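Local atomic coordinates of IclR family transcriptional regulator (Brucella abortus, PDB entry 5WHM), a protein that acts as an IclR-type transcriptional repressor in Brucella, probably binding DNA through its helix-turn-helix domain to control gene expression. Residues L95-L98 with M99-V103; L223-K226 with Q227-V230. All coordinates share one frame; numbering follows the deposited sequence. Where two conformers were deposited one is given.

How the contacts relate
Contact 1 is the turn that leads into helix 101-115, and contact 2 is the closed end of the hairpin made by strands 216-225 and 229-238. They follow one another along the chain, their centres lie about 14 Å apart, and both touch the second subunit of the dimer. Tyr228 of contact 2 joins them: its CE1 lies 3.7 Å from Leu98 CD2, and its OH reaches to 3.5 Å from Ile100 N. Beside it, Ile100 also packs on the His225 ring. Both contacts belong to the C-terminal part of the protein, which in IclR regulators is generally the effector-binding part.

Contact 1 of 2, residues L95-L98 with M99-V103; sequences LSNL and MIRTV
A type I beta turn from Leu98 to Arg101 brings the chain out of the loop after helix 92-95 and into helix 101-115. Its closing bond runs from Arg101 N to Leu98 O at 3.0 Å; it is fairly straight, 153° at the hydrogen, although the donor stands well above the carbonyl plane. The following bond, Thr102 N to Met99 O, continues the turning. Met99, present as selenomethionine, accepts at this same O from Thr102 OG1 as well, and the hydroxyl, 3.0 Å from Met99 O, approaches almost in line with the carbonyl. A threonine can thus bind a backbone oxygen one turn back while remaining at the surface.

Arg101 carries most of the side-chain contact. Its methylene groups run back over the loop, with CG 3.4 Å from Leu98 O and CD 3.4 Å from Ser96 O. The bend at chi3, 62°, then turns the guanidinium toward Asn97, whose OD1 lies at its edge, 3.0 Å from NH1, with the amide and guanidinium planes 31° apart. The angle there is too poor for a hydrogen bond. Both groups instead bind the backbone of the second subunit, Asn97 OD1 to Arg145 N and Arg101 NH1 to Met143 O, while Arg101 NE forms a salt bridge with Asp133 of its own chain. A long, multiply donating arginine suits this place, since it ties turn, sheet and dimer interface together.

On the apolar side, Ile100 presents its two branches differently: CG1 is anti to the backbone N and carries CD1 away from Leu98, whereas CG2 rests 4.1 Å from Leu98 CB.

Contact 2 of 2, residues L223-K226 with Q227-V230; sequences LVHK and QYGV
Two backbone hydrogen bonds between His225 and Gly229 close this beta hairpin, whose loop is Lys226-Gln227-Tyr228. His225 N donates to Gly229 O at 2.6 Å, and Gly229 N returns to His225 O at 2.9 Å with a more bent angle, 132° at the hydrogen. Glycine suits its position because its phi is positive, 86°, and a beta carbon there would jam against the carbonyl oxygen of Tyr228. One step further, Val224 and Val230 form a non-hydrogen-bonded antiparallel pair, their branched side chains on the same face of the sheet. A CA-H...O contact from Val230 CA to Leu223 O, 3.4 Å, adds to this pairing.

On the other face, His225 has CG anti to its backbone N (chi1 -164°), which sets one face of the imidazole against Tyr228 N, a buried atom without a partner in the model. The two aromatic rings run side by side but obliquely, centroids 5.0 Å apart; their closest approach is modelled too tightly to be relied on. Tyr228 packs on Leu98 and Ile100, and His225 on Ile100 and Val266, so flat aromatic groups suit this layer between hairpin end and helix start. From the loop, Gln227 CG packs 3.7 Å from His225 CE1.

Contact 1 of 2, residues L95-L98 with M99-V103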
ATOM      1  N   LEU C  95       6.532   2.590  -1.989  1.00 21.94           N
ATOM      2  CA  LEU C  95       6.737   1.398  -2.817  1.00 24.79           C
ATOM      3  C   LEU C  95       5.972   1.480  -4.137  1.00 27.86           C
ATOM      4  O   LEU C  95       6.322   0.782  -5.091  1.00 29.09           O
ATOM      5  CB  LEU C  95       6.317   0.146  -2.046  1.00 23.17           C
ATOM      6  CG  LEU C  95       7.384  -0.150  -0.962  1.00 33.68           C
ATOM      7  CD1 LEU C  95       6.809  -1.013   0.091  1.00 36.28           C
ATOM      8  CD2 LEU C  95       8.594  -0.848  -1.586  1.00 37.89           C
ATOM      9  N   SER C  96       4.927   2.297  -4.205  1.00 23.09           N
ATOM     10  CA  SER C  96       4.263   2.538  -5.481  1.00 22.97           C
ATOM     11  C   SER C  96       5.068   3.480  -6.363  1.00 21.86           C
ATOM     12  O   SER C  96       4.685   3.714  -7.510  1.00 21.20           O
ATOM     13  CB  SER C  96       2.868   3.125  -5.204  1.00 25.78           C
ATOM     14  OG  SER C  96       2.972   4.518  -4.879  1.00 26.53           O
ATOM     15  N   ASN C  97       6.135   4.090  -5.823  1.00 22.33           N
ATOM     16  CA  ASN C  97       6.905   5.123  -6.517  1.00 19.72           C
ATOM     17  C   ASN C  97       8.383   4.771  -6.593  1.00 26.64           C
ATOM     18  O   ASN C  97       9.242   5.645  -6.502  1.00 25.09           O
ATOM     19  CB  ASN C  97       6.729   6.493  -5.849  1.00 23.64           C
ATOM     20  CG  ASN C  97       5.341   7.072  -6.095  1.00 29.76           C
ATOM     21  OD1 ASN C  97       4.877   7.122  -7.233  1.00 27.07           O
ATOM     22  ND2 ASN C  97       4.667   7.500  -5.028  1.00 27.73           N
ATOM     23  N   LEU C  98       8.704   3.494  -6.832  1.00 27.43           N
ATOM     24  CA  LEU C  98      10.104   3.094  -6.968  1.00 27.21           C
ATOM     25  C   LEU C  98      10.765   3.862  -8.096  1.00 26.23           C
ATOM     26  O   LEU C  98      10.162   4.082  -9.152  1.00 31.50           O
ATOM     27  CB  LEU C  98      10.202   1.594  -7.255  1.00 25.17           C
ATOM     28  CG  LEU C  98       9.682   0.725  -6.118  1.00 31.51           C
ATOM     29  CD1 LEU C  98       9.587  -0.718  -6.639  1.00 35.95           C
ATOM     30  CD2 LEU C  98      10.644   0.816  -4.936  1.00 31.44           C
HETATM   31  N   MSE C  99      12.011   4.269  -7.898  0.56 27.71           N
HETATM   32  CA  MSE C  99      12.635   5.130  -8.911  0.56 33.67           C
HETATM   33  C   MSE C  99      12.878   4.406 -10.256  0.56 35.28           C
HETATM   34  O   MSE C  99      13.006   5.053 -11.308  0.56 33.61           O
HETATM   35  CB  MSE C  99      13.941   5.718  -8.373  0.56 43.03           C
HETATM   36  CG  MSE C  99      13.743   6.863  -7.363  0.56 50.41           C
HETATM   37 SE   MSE C  99      12.705   8.395  -8.064  0.56 63.04          SE
HETATM   38  CE  MSE C  99      13.797   8.831  -9.618  0.56 58.65           C
ATOM     39  N   ILE C 100      12.908   3.067 -10.236  1.00 30.38           N
ATOM     40  CA  ILE C 100      13.071   2.343 -11.492  1.00 33.76           C
ATOM     41  C   ILE C 100      11.914   2.628 -12.440  1.00 32.83           C
ATOM     42  O   ILE C 100      12.080   2.536 -13.660  1.00 33.67           O
ATOM     43  CB  ILE C 100      13.243   0.822 -11.236  1.00 29.87           C
ATOM     44  CG1 ILE C 100      13.602   0.128 -12.562  1.00 39.73           C
ATOM     45  CG2 ILE C 100      11.975   0.223 -10.634  1.00 25.04           C
ATOM     46  CD1 ILE C 100      14.333  -1.148 -12.393  1.00 43.74           C
ATOM     47  N   ARG C 101      10.749   3.047 -11.912  1.00 26.69           N
ATOM     48  CA  ARG C 101       9.629   3.421 -12.779  1.00 29.64           C
ATOM     49  C   ARG C 101       9.991   4.518 -13.760  1.00 32.05           C
ATOM     50  O   ARG C 101       9.410   4.575 -14.845  1.00 33.74           O
ATOM     51  CB  ARG C 101       8.409   3.892 -11.977  1.00 31.66           C
ATOM     52  CG  ARG C 101       7.721   2.837 -11.129  1.00 32.87           C
ATOM     53  CD  ARG C 101       6.564   3.507 -10.328  1.00 26.73           C
ATOM     54  NE  ARG C 101       5.617   4.044 -11.293  1.00 26.49           N
ATOM     55  CZ  ARG C 101       4.848   5.114 -11.109  1.00 33.42           C
ATOM     56  NH1 ARG C 101       4.880   5.808  -9.956  1.00 27.39           N
ATOM     57  NH2 ARG C 101       4.054   5.495 -12.094  1.00 28.29           N
ATOM     58  N   THR C 102      10.897   5.433 -13.404  1.00 32.43           N
ATOM     59  CA  THR C 102      11.185   6.500 -14.362  1.00 36.93           C
ATOM     60  C   THR C 102      11.930   5.982 -15.589  1.00 38.18           C
ATOM     61  O   THR C 102      11.890   6.622 -16.642  1.00 39.40           O
ATOM     62  CB  THR C 102      11.988   7.631 -13.712  1.00 39.37           C
ATOM     63  OG1 THR C 102      13.318   7.173 -13.433  1.00 42.67           O
ATOM     64  CG2 THR C 102      11.294   8.119 -12.397  1.00 34.15           C
ATOM     65  N   VAL C 103      12.622   4.856 -15.479  1.00 40.25           N
ATOM     66  CA  VAL C 103      13.219   4.217 -16.653  1.00 43.10           C
ATOM     67  C   VAL C 103      12.249   3.238 -17.294  1.00 40.63           C
ATOM     68  O   VAL C 103      12.084   3.218 -18.513  1.00 38.73           O
ATOM     69  CB  VAL C 103      14.526   3.506 -16.244  1.00 48.44           C
ATOM     70  CG1 VAL C 103      15.008   2.589 -17.362  1.00 46.07           C
ATOM     71  CG2 VAL C 103      15.577   4.528 -15.870  1.00 52.87           C
TER

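Contact 2 of 2, residues L223-K226 with Q227-V230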
ATOM      1  N   LEU C 223      14.215 -10.021 -14.816  1.00 33.09           N
ATOM      2  CA  LEU C 223      15.433  -9.220 -14.789  1.00 31.86           C
ATOM      3  C   LEU C 223      16.040  -9.323 -13.395  1.00 36.65           C
ATOM      4  O   LEU C 223      15.364  -9.021 -12.409  1.00 44.70           O
ATOM      5  CB  LEU C 223      15.121  -7.762 -15.128  1.00 42.65           C
ATOM      6  CG  LEU C 223      16.199  -6.732 -14.813  1.00 47.88           C
ATOM      7  CD1 LEU C 223      17.383  -6.962 -15.740  1.00 52.15           C
ATOM      8  CD2 LEU C 223      15.632  -5.355 -14.984  1.00 48.67           C
ATOM      9  N   VAL C 224      17.297  -9.735 -13.302  1.00 38.90           N
ATOM     10  CA  VAL C 224      17.976  -9.828 -12.016  1.00 48.74           C
ATOM     11  C   VAL C 224      18.577  -8.463 -11.703  1.00 50.31           C
ATOM     12  O   VAL C 224      19.429  -7.975 -12.447  1.00 53.40           O
ATOM     13  CB  VAL C 224      19.057 -10.922 -12.024  1.00 52.85           C
ATOM     14  CG1 VAL C 224      19.812 -10.909 -10.701  1.00 57.14           C
ATOM     15  CG2 VAL C 224      18.439 -12.296 -12.259  1.00 50.07           C
ATOM     16  N   HIS C 225      18.121  -7.832 -10.617  1.00 52.30           N
ATOM     17  CA  HIS C 225      18.575  -6.495 -10.246  1.00 56.61           C
ATOM     18  C   HIS C 225      19.272  -6.553  -8.892  1.00 55.42           C
ATOM     19  O   HIS C 225      18.762  -7.173  -7.954  1.00 49.23           O
ATOM     20  CB  HIS C 225      17.411  -5.501 -10.209  1.00 65.19           C
ATOM     21  CG  HIS C 225      17.842  -4.067 -10.215  1.00 79.40           C
ATOM     22  ND1 HIS C 225      19.153  -3.680 -10.022  1.00 85.12           N
ATOM     23  CD2 HIS C 225      17.140  -2.926 -10.410  1.00 81.93           C
ATOM     24  CE1 HIS C 225      19.235  -2.361 -10.076  1.00 86.65           C
ATOM     25  NE2 HIS C 225      18.026  -1.879 -10.307  1.00 84.46           N
ATOM     26  N   LYS C 226      20.439  -5.906  -8.801  1.00 63.85           N
ATOM     27  CA  LYS C 226      21.266  -5.999  -7.601  1.00 73.60           C
ATOM     28  C   LYS C 226      20.534  -5.497  -6.362  1.00 78.06           C
ATOM     29  O   LYS C 226      20.729  -6.039  -5.269  1.00 82.31           O
ATOM     30  CB  LYS C 226      22.565  -5.218  -7.809  1.00 80.50           C
ATOM     31  CG  LYS C 226      22.347  -3.824  -8.398  1.00 84.34           C
ATOM     32  CD  LYS C 226      23.641  -3.166  -8.893  1.00 88.16           C
ATOM     33  CE  LYS C 226      24.547  -2.728  -7.748  1.00 90.00           C
ATOM     34  NZ  LYS C 226      25.299  -1.487  -8.086  1.00 90.85           N
ATOM     35  N   GLN C 227      19.680  -4.482  -6.510  1.00 79.06           N
ATOM     36  CA  GLN C 227      19.000  -3.890  -5.365  1.00 82.73           C
ATOM     37  C   GLN C 227      17.622  -4.497  -5.140  1.00 79.33           C
ATOM     38  O   GLN C 227      17.290  -4.890  -4.017  1.00 80.26           O
ATOM     39  CB  GLN C 227      18.872  -2.374  -5.546  1.00 87.82           C
ATOM     40  CG  GLN C 227      19.867  -1.756  -6.527  1.00 92.22           C
ATOM     41  CD  GLN C 227      21.281  -1.625  -5.968  1.00 98.20           C
ATOM     42  OE1 GLN C 227      21.639  -2.262  -4.973  1.00100.67           O
ATOM     43  NE2 GLN C 227      22.092  -0.791  -6.614  1.00 99.71           N
ATOM     44  N   TYR C 228      16.808  -4.580  -6.189  1.00 73.95           N
ATOM     45  CA  TYR C 228      15.433  -5.024  -6.027  1.00 69.12           C
ATOM     46  C   TYR C 228      15.277  -6.541  -6.074  1.00 64.49           C
ATOM     47  O   TYR C 228      14.179  -7.043  -5.806  1.00 65.20           O
ATOM     48  CB  TYR C 228      14.537  -4.393  -7.102  1.00 69.14           C
ATOM     49  CG  TYR C 228      14.512  -2.868  -7.179  1.00 71.72           C
ATOM     50  CD1 TYR C 228      13.674  -2.109  -6.368  1.00 76.51           C
ATOM     51  CD2 TYR C 228      15.287  -2.195  -8.107  1.00 70.59           C
ATOM     52  CE1 TYR C 228      13.639  -0.692  -6.471  1.00 77.00           C
ATOM     53  CE2 TYR C 228      15.265  -0.800  -8.221  1.00 70.90           C
ATOM     54  CZ  TYR C 228      14.439  -0.050  -7.412  1.00 71.74           C
ATOM     55  OH  TYR C 228      14.429   1.330  -7.554  1.00 65.18           O
ATOM     56  N   GLY C 229      16.325  -7.286  -6.421  1.00 60.67           N
ATOM     57  CA  GLY C 229      16.181  -8.718  -6.609  1.00 55.36           C
ATOM     58  C   GLY C 229      15.723  -9.053  -8.018  1.00 56.03           C
ATOM     59  O   GLY C 229      16.140  -8.391  -8.978  1.00 61.11           O
ATOM     60  N   VAL C 230      14.866 -10.060  -8.170  1.00 47.67           N
ATOM     61  CA  VAL C 230      14.334 -10.429  -9.479  1.00 41.67           C
ATOM     62  C   VAL C 230      13.074  -9.603  -9.737  1.00 42.77           C
ATOM     63  O   VAL C 230      12.058  -9.767  -9.052  1.00 47.30           O
ATOM     64  CB  VAL C 230      14.042 -11.928  -9.562  1.00 46.67           C
ATOM     65  CG1 VAL C 230      13.710 -12.321 -11.007  1.00 43.58           C
ATOM     66  CG2 VAL C 230      15.249 -12.714  -9.087  1.00 56.18           C
TER